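PDB 2R78: sensor protein from Geobacter sulfurreducens PCA, which probably serves as a sensor histidine kinase that uses ATP to phosphorylate a protein histidine, the chain here being a PAS domain of it. Local coordinates for residues B[22-34]-B[104-116]. Numbering follows the deposited sequence.
Sequences DGIFIMDAEGHYL and LPDGKILGIARDV. With ACT (acetate ion), chain G.
The Phe25 ring lies flat over the backbone of Gly111, whose CA sits 3.6 Å from the ring centroid and 14° off the ring normal, a CH-pi contact. CG of Phe25 stands between its own backbone N and carbonyl carbon (chi1 61°), which swings the ring across onto the neighbouring strand; with the ring so placed, a CB on Gly111 would collide with Phe25 CZ, which accounts for a glycine here. The Tyr33 hydroxyl lies over the opposite face, toward the rim, and donates to an acetate ion, probably from the crystallisation liquor. With an alanine in place of Phe25, Gly111 would probably lose its cover and the Tyr33 hydroxyl the ring beneath it. In the backbone, Phe25 and Gly111 form a hydrogen-bonded antiparallel pair, the bond from Gly111 N to Phe25 O being nearly straight (174°). Gly23 with Ala113 and Met27 with Ile109 pair in the same way. Strands 23-27 and 109-115 are thereby joined as the first and last strands of the 2-1-5-4-3 antiparallel sheet of the PAS fold, next to each other at its middle although far apart in sequence. On the Phe25 face, Met27 CG packs 3.9 Å from Ile109 CB, and Ile109 continues onto Leu72 and Ile75 of helix 67-76. On the reverse face, CD1 of Leu110 touches both isoleucines, 3.8 Å from Ile24 CG2 and 3.7 Å from Ile26 CD1; helix 6-19 covers both through Phe17 and Tyr13. Toward the chain end, Asp22 OD2 meets Arg114 NH1 at 2.6 Å in a salt bridge whose hydrogen bond is weak because it is bent; the carboxylate and guanidinium planes are nearly perpendicular. Asp22 OD1 pairs with Arg114 of the second subunit, and the reciprocal bridge gives Arg114 NH1 a second aspartate.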
ATOM      1  N   ASP B  22      -3.381  -4.856   1.714  1.00 21.71           N
ATOM      2  CA  ASP B  22      -3.658  -4.174   2.973  1.00 21.35           C
ATOM      3  C   ASP B  22      -4.811  -3.177   2.827  1.00 19.73           C
ATOM      4  O   ASP B  22      -5.059  -2.622   1.747  1.00 18.71           O
ATOM      5  CB  ASP B  22      -2.446  -3.438   3.486  1.00 21.69           C
ATOM      6  CG  ASP B  22      -1.389  -4.360   4.058  1.00 23.94           C
ATOM      7  OD1 ASP B  22      -1.659  -5.554   4.372  1.00 26.81           O
ATOM      8  OD2 ASP B  22      -0.279  -3.851   4.228  1.00 28.42           O
ATOM      9  N   GLY B  23      -5.514  -2.976   3.932  1.00 18.61           N
ATOM     10  CA  GLY B  23      -6.539  -1.961   4.003  1.00 16.70           C
ATOM     11  C   GLY B  23      -5.937  -0.560   3.995  1.00 16.49           C
ATOM     12  O   GLY B  23      -4.904  -0.316   4.608  1.00 16.21           O
ATOM     13  N   ILE B  24      -6.594   0.362   3.288  1.00 15.11           N
ATOM     14  CA  ILE B  24      -6.154   1.762   3.289  1.00 15.39           C
ATOM     15  C   ILE B  24      -7.397   2.617   3.491  1.00 15.26           C
ATOM     16  O   ILE B  24      -8.421   2.384   2.859  1.00 15.40           O
ATOM     17  CB  ILE B  24      -5.424   2.177   1.968  1.00 14.43           C
ATOM     18  CG1 ILE B  24      -4.245   1.252   1.655  1.00 14.82           C
ATOM     19  CG2 ILE B  24      -4.977   3.634   2.045  1.00 15.05           C
ATOM     20  CD1 ILE B  24      -3.643   1.441   0.246  1.00 16.02           C
ATOM     21  N   PHE B  25      -7.306   3.583   4.396  1.00 15.15           N
ATOM     22  CA  PHE B  25      -8.398   4.490   4.647  1.00 16.10           C
ATOM     23  C   PHE B  25      -7.874   5.923   4.716  1.00 15.85           C
ATOM     24  O   PHE B  25      -6.693   6.158   5.018  1.00 15.60           O
ATOM     25  CB  PHE B  25      -9.231   4.090   5.889  1.00 17.24           C
ATOM     26  CG  PHE B  25      -8.469   4.067   7.197  1.00 17.06           C
ATOM     27  CD1 PHE B  25      -8.396   5.195   8.001  1.00 20.44           C
ATOM     28  CD2 PHE B  25      -7.872   2.892   7.651  1.00 19.73           C
ATOM     29  CE1 PHE B  25      -7.717   5.151   9.227  1.00 19.76           C
ATOM     30  CE2 PHE B  25      -7.198   2.853   8.880  1.00 19.60           C
ATOM     31  CZ  PHE B  25      -7.107   3.986   9.642  1.00 19.98           C
ATOM     32  N   ILE B  26      -8.746   6.857   4.374  1.00 15.71           N
ATOM     33  CA  ILE B  26      -8.445   8.275   4.534  1.00 15.28           C
ATOM     34  C   ILE B  26      -9.457   8.843   5.481  1.00 16.31           C
ATOM     35  O   ILE B  26     -10.628   8.526   5.330  1.00 15.42           O
ATOM     36  CB  ILE B  26      -8.575   9.073   3.196  1.00 15.69           C
ATOM     37  CG1 ILE B  26      -7.772   8.409   2.062  1.00 15.30           C
ATOM     38  CG2 ILE B  26      -8.125  10.505   3.369  1.00 16.49           C
ATOM     39  CD1 ILE B  26      -6.293   8.209   2.314  1.00 16.73           C
HETATM   40  N   MSE B  27      -9.027   9.653   6.454  1.00 16.58           N
HETATM   41  CA  MSE B  27     -10.001  10.381   7.283  1.00 18.27           C
HETATM   42  C   MSE B  27      -9.603  11.832   7.432  1.00 17.74           C
HETATM   43  O   MSE B  27      -8.461  12.190   7.184  1.00 17.51           O
HETATM   44  CB  MSE B  27     -10.202   9.732   8.651  1.00 18.17           C
HETATM   45  CG  MSE B  27      -8.959   9.569   9.456  1.00 19.81           C
HETATM   46 SE   MSE B  27      -9.371   8.500  11.053  1.00 26.09          SE
HETATM   47  CE  MSE B  27     -10.810   7.406  10.441  1.00 31.20           C
ATOM     48  N   ASP B  28     -10.555  12.683   7.791  1.00 19.52           N
ATOM     49  CA  ASP B  28     -10.209  14.092   8.059  1.00 19.99           C
ATOM     50  C   ASP B  28      -9.671  14.205   9.487  1.00 21.24           C
ATOM     51  O   ASP B  28      -9.627  13.223  10.234  1.00 21.22           O
ATOM     52  CB  ASP B  28     -11.393  15.060   7.766  1.00 20.40           C
ATOM     53  CG  ASP B  28     -12.595  14.871   8.695  1.00 21.27           C
ATOM     54  OD1 ASP B  28     -12.416  14.290   9.788  1.00 21.01           O
ATOM     55  OD2 ASP B  28     -13.720  15.334   8.333  1.00 20.94           O
ATOM     56  N   ALA B  29      -9.223  15.402   9.852  1.00 22.33           N
ATOM     57  CA  ALA B  29      -8.611  15.617  11.143  1.00 23.07           C
ATOM     58  C   ALA B  29      -9.597  15.420  12.291  1.00 23.45           C
ATOM     59  O   ALA B  29      -9.184  15.240  13.423  1.00 25.39           O
ATOM     60  CB  ALA B  29      -7.949  17.016  11.223  1.00 24.09           C
ATOM     61  N   GLU B  30     -10.888  15.455  12.011  1.00 22.49           N
ATOM     62  CA  GLU B  30     -11.914  15.229  13.037  1.00 23.32           C
ATOM     63  C   GLU B  30     -12.372  13.772  13.166  1.00 21.88           C
ATOM     64  O   GLU B  30     -13.276  13.472  13.966  1.00 21.86           O
ATOM     65  CB  GLU B  30     -13.135  16.061  12.728  1.00 23.23           C
ATOM     66  CG  GLU B  30     -12.878  17.541  12.784  1.00 24.54           C
ATOM     67  CD  GLU B  30     -14.151  18.319  12.586  1.00 27.99           C
ATOM     68  OE1 GLU B  30     -14.648  18.418  11.433  1.00 31.99           O
ATOM     69  OE2 GLU B  30     -14.663  18.810  13.606  1.00 34.54           O
ATOM     70  N   GLY B  31     -11.762  12.872  12.386  1.00 21.57           N
ATOM     71  CA  GLY B  31     -12.051  11.443  12.470  1.00 21.02           C
ATOM     72  C   GLY B  31     -13.159  10.906  11.599  1.00 20.12           C
ATOM     73  O   GLY B  31     -13.554   9.748  11.731  1.00 19.39           O
ATOM     74  N   HIS B  32     -13.656  11.733  10.678  1.00 20.18           N
ATOM     75  CA  HIS B  32     -14.661  11.290   9.731  1.00 20.09           C
ATOM     76  C   HIS B  32     -13.970  10.536   8.597  1.00 19.25           C
ATOM     77  O   HIS B  32     -13.031  11.066   7.973  1.00 19.99           O
ATOM     78  CB  HIS B  32     -15.406  12.474   9.136  1.00 20.98           C
ATOM     79  CG  HIS B  32     -15.997  13.402  10.151  1.00 22.41           C
ATOM     80  ND1 HIS B  32     -16.902  12.989  11.098  1.00 25.10           N
ATOM     81  CD2 HIS B  32     -15.821  14.733  10.348  1.00 24.26           C
ATOM     82  CE1 HIS B  32     -17.266  14.025  11.841  1.00 25.15           C
ATOM     83  NE2 HIS B  32     -16.623  15.094  11.408  1.00 25.55           N
ATOM     84  N   TYR B  33     -14.405   9.307   8.353  1.00 18.47           N
ATOM     85  CA  TYR B  33     -13.869   8.533   7.234  1.00 19.03           C
ATOM     86  C   TYR B  33     -14.295   9.184   5.907  1.00 19.88           C
ATOM     87  O   TYR B  33     -15.471   9.483   5.707  1.00 20.68           O
ATOM     88  CB  TYR B  33     -14.274   7.072   7.315  1.00 18.35           C
ATOM     89  CG  TYR B  33     -13.497   6.260   8.345  1.00 18.28           C
ATOM     90  CD1 TYR B  33     -12.210   5.817   8.088  1.00 19.75           C
ATOM     91  CD2 TYR B  33     -14.051   5.906   9.553  1.00 18.71           C
ATOM     92  CE1 TYR B  33     -11.513   5.030   9.014  1.00 20.45           C
ATOM     93  CE2 TYR B  33     -13.331   5.133  10.506  1.00 17.97           C
ATOM     94  CZ  TYR B  33     -12.091   4.681  10.220  1.00 18.35           C
ATOM     95  OH  TYR B  33     -11.339   3.909  11.107  1.00 18.30           O
ATOM     96  N   LEU B  34     -13.302   9.411   5.039  1.00 19.86           N
ATOM     97  CA  LEU B  34     -13.473  10.087   3.725  1.00 20.22           C
ATOM     98  C   LEU B  34     -13.349   9.122   2.527  1.00 20.32           C
ATOM     99  O   LEU B  34     -14.028   9.298   1.476  1.00 20.01           O
ATOM    100  CB  LEU B  34     -12.431  11.189   3.557  1.00 21.34           C
ATOM    101  CG  LEU B  34     -12.389  12.386   4.529  1.00 23.07           C
ATOM    102  CD1 LEU B  34     -11.333  13.344   4.136  1.00 24.39           C
ATOM    103  CD2 LEU B  34     -13.731  13.092   4.589  1.00 26.24           C
ATOM    104  N   LEU B 104      -1.180  13.694   6.702  1.00 18.70           N
ATOM    105  CA  LEU B 104      -0.799  14.164   5.359  1.00 18.24           C
ATOM    106  C   LEU B 104      -0.703  15.694   5.315  1.00 18.74           C
ATOM    107  O   LEU B 104      -1.262  16.380   6.182  1.00 18.62           O
ATOM    108  CB  LEU B 104      -1.812  13.703   4.305  1.00 18.21           C
ATOM    109  CG  LEU B 104      -1.990  12.189   4.131  1.00 18.05           C
ATOM    110  CD1 LEU B 104      -3.209  11.885   3.216  1.00 20.02           C
ATOM    111  CD2 LEU B 104      -0.743  11.542   3.617  1.00 17.03           C
ATOM    112  N   PRO B 105       0.000  16.223   4.302  1.00 18.54           N
ATOM    113  CA  PRO B 105       0.182  17.680   4.199  1.00 20.68           C
ATOM    114  C   PRO B 105      -1.052  18.557   4.191  1.00 21.64           C
ATOM    115  O   PRO B 105      -0.978  19.698   4.633  1.00 23.22           O
ATOM    116  CB  PRO B 105       0.958  17.844   2.884  1.00 20.52           C
ATOM    117  CG  PRO B 105       1.690  16.616   2.739  1.00 21.11           C
ATOM    118  CD  PRO B 105       0.776  15.525   3.270  1.00 19.63           C
ATOM    119  N   ASP B 106      -2.162  18.070   3.673  1.00 22.99           N
ATOM    120  CA  ASP B 106      -3.404  18.878   3.619  1.00 23.48           C
ATOM    121  C   ASP B 106      -4.290  18.668   4.858  1.00 23.68           C
ATOM    122  O   ASP B 106      -5.478  19.011   4.842  1.00 24.10           O
ATOM    123  CB  ASP B 106      -4.167  18.618   2.312  1.00 23.99           C
ATOM    124  CG  ASP B 106      -4.858  17.252   2.258  1.00 26.45           C
ATOM    125  OD1 ASP B 106      -4.516  16.341   3.072  1.00 26.41           O
ATOM    126  OD2 ASP B 106      -5.766  17.088   1.380  1.00 27.98           O
ATOM    127  N   GLY B 107      -3.710  18.113   5.927  1.00 23.70           N
ATOM    128  CA  GLY B 107      -4.442  17.967   7.167  1.00 23.20           C
ATOM    129  C   GLY B 107      -5.225  16.674   7.322  1.00 23.31           C
ATOM    130  O   GLY B 107      -5.601  16.323   8.453  1.00 24.29           O
ATOM    131  N   LYS B 108      -5.449  15.957   6.219  1.00 21.11           N
ATOM    132  CA  LYS B 108      -6.062  14.646   6.275  1.00 21.50           C
ATOM    133  C   LYS B 108      -5.078  13.600   6.797  1.00 19.57           C
ATOM    134  O   LYS B 108      -3.874  13.856   6.958  1.00 19.08           O
ATOM    135  CB  LYS B 108      -6.630  14.269   4.916  1.00 21.99           C
ATOM    136  CG  LYS B 108      -7.757  15.227   4.485  1.00 23.41           C
ATOM    137  CD  LYS B 108      -8.158  15.068   3.049  1.00 23.55           C
ATOM    138  CE  LYS B 108      -8.858  16.302   2.501  1.00 25.51           C
ATOM    139  NZ  LYS B 108      -8.205  17.612   2.855  1.00 28.14           N
ATOM    140  N   ILE B 109      -5.630  12.427   7.091  1.00 17.77           N
ATOM    141  CA  ILE B 109      -4.889  11.334   7.686  1.00 17.25           C
ATOM    142  C   ILE B 109      -5.014  10.079   6.812  1.00 16.98           C
ATOM    143  O   ILE B 109      -6.106   9.705   6.434  1.00 16.03           O
ATOM    144  CB  ILE B 109      -5.388  11.043   9.120  1.00 17.46           C
ATOM    145  CG1 ILE B 109      -5.111  12.227  10.048  1.00 17.88           C
ATOM    146  CG2 ILE B 109      -4.696   9.798   9.668  1.00 15.97           C
ATOM    147  CD1 ILE B 109      -6.011  12.207  11.321  1.00 18.91           C
ATOM    148  N   LEU B 110      -3.856   9.484   6.491  1.00 17.38           N
ATOM    149  CA  LEU B 110      -3.764   8.208   5.773  1.00 17.72           C
ATOM    150  C   LEU B 110      -3.641   7.091   6.797  1.00 16.23           C
ATOM    151  O   LEU B 110      -2.711   7.076   7.584  1.00 15.47           O
ATOM    152  CB  LEU B 110      -2.480   8.175   4.926  1.00 18.00           C
ATOM    153  CG  LEU B 110      -2.092   6.864   4.207  1.00 19.24           C
ATOM    154  CD1 LEU B 110      -3.013   6.684   3.046  1.00 19.98           C
ATOM    155  CD2 LEU B 110      -0.641   6.878   3.699  1.00 20.18           C
ATOM    156  N   GLY B 111      -4.530   6.116   6.731  1.00 15.66           N
ATOM    157  CA  GLY B 111      -4.396   4.938   7.562  1.00 15.63           C
ATOM    158  C   GLY B 111      -4.158   3.685   6.742  1.00 15.97           C
ATOM    159  O   GLY B 111      -4.670   3.547   5.620  1.00 14.74           O
ATOM    160  N   ILE B 112      -3.410   2.755   7.317  1.00 16.12           N
ATOM    161  CA  ILE B 112      -3.209   1.437   6.734  1.00 17.84           C
ATOM    162  C   ILE B 112      -3.598   0.410   7.818  1.00 17.74           C
ATOM    163  O   ILE B 112      -3.261   0.596   8.983  1.00 18.21           O
ATOM    164  CB  ILE B 112      -1.733   1.235   6.332  1.00 18.47           C
ATOM    165  CG1 ILE B 112      -1.264   2.278   5.304  1.00 19.39           C
ATOM    166  CG2 ILE B 112      -1.547  -0.116   5.701  1.00 20.01           C
ATOM    167  CD1 ILE B 112       0.292   2.329   5.121  1.00 20.93           C
ATOM    168  N   ALA B 113      -4.331  -0.635   7.434  1.00 17.69           N
ATOM    169  CA  ALA B 113      -4.751  -1.713   8.370  1.00 18.71           C
ATOM    170  C   ALA B 113      -4.218  -3.018   7.807  1.00 19.41           C
ATOM    171  O   ALA B 113      -4.481  -3.324   6.656  1.00 20.18           O
ATOM    172  CB  ALA B 113      -6.281  -1.774   8.470  1.00 18.62           C
ATOM    173  N   ARG B 114      -3.494  -3.783   8.620  1.00 20.86           N
ATOM    174  CA  ARG B 114      -2.912  -5.060   8.230  1.00 23.64           C
ATOM    175  C   ARG B 114      -3.410  -6.177   9.153  1.00 24.28           C
ATOM    176  O   ARG B 114      -3.601  -5.974  10.357  1.00 21.30           O
ATOM    177  CB  ARG B 114      -1.381  -5.014   8.358  1.00 23.93           C
ATOM    178  CG  ARG B 114      -0.662  -3.991   7.476  1.00 26.96           C
ATOM    179  CD  ARG B 114       0.884  -3.972   7.642  1.00 29.07           C
ATOM    180  NE  ARG B 114       1.527  -5.300   7.484  1.00 33.34           N
ATOM    181  CZ  ARG B 114       1.934  -5.841   6.322  1.00 34.97           C
ATOM    182  NH1 ARG B 114       1.743  -5.213   5.171  1.00 35.38           N
ATOM    183  NH2 ARG B 114       2.504  -7.043   6.303  1.00 34.74           N
ATOM    184  N   ASP B 115      -3.565  -7.381   8.624  1.00 27.12           N
ATOM    185  CA  ASP B 115      -3.774  -8.548   9.522  1.00 28.40           C
ATOM    186  C   ASP B 115      -2.615  -8.812  10.473  1.00 29.82           C
ATOM    187  O   ASP B 115      -1.455  -8.550  10.119  1.00 29.90           O
ATOM    188  CB  ASP B 115      -4.033  -9.803   8.709  1.00 29.50           C
ATOM    189  CG  ASP B 115      -5.452  -9.859   8.206  1.00 32.77           C
ATOM    190  OD1 ASP B 115      -6.375  -9.729   9.061  1.00 35.61           O
ATOM    191  OD2 ASP B 115      -5.639 -10.033   6.973  1.00 36.52           O
ATOM    192  N   VAL B 116      -2.936  -9.338  11.673  1.00 30.64           N
ATOM    193  CA  VAL B 116      -1.957  -9.523  12.766  1.00 31.35           C
ATOM    194  C   VAL B 116      -2.398 -10.512  13.848  1.00 32.44           C
ATOM    195  O   VAL B 116      -3.423 -10.340  14.529  1.00 33.33           O
ATOM    196  CB  VAL B 116      -1.681  -8.215  13.522  1.00 31.98           C
ATOM    197  CG1 VAL B 116      -1.499  -7.048  12.532  1.00 33.59           C
ATOM    198  CG2 VAL B 116      -2.773  -7.929  14.492  1.00 30.06           C
TER
HETATM  199  C   ACT G   3     -11.517   2.546  14.420  1.00 16.82           C
HETATM  200  O   ACT G   3     -12.132   3.297  13.618  1.00 17.60           O
HETATM  201  OXT ACT G   3     -12.090   2.333  15.532  1.00 15.25           O
HETATM  202  CH3 ACT G   3     -10.163   1.951  14.064  1.00 19.63           C
HETATM  203  O   HOH W   1      -3.830  -7.294   5.670  1.00 31.72           O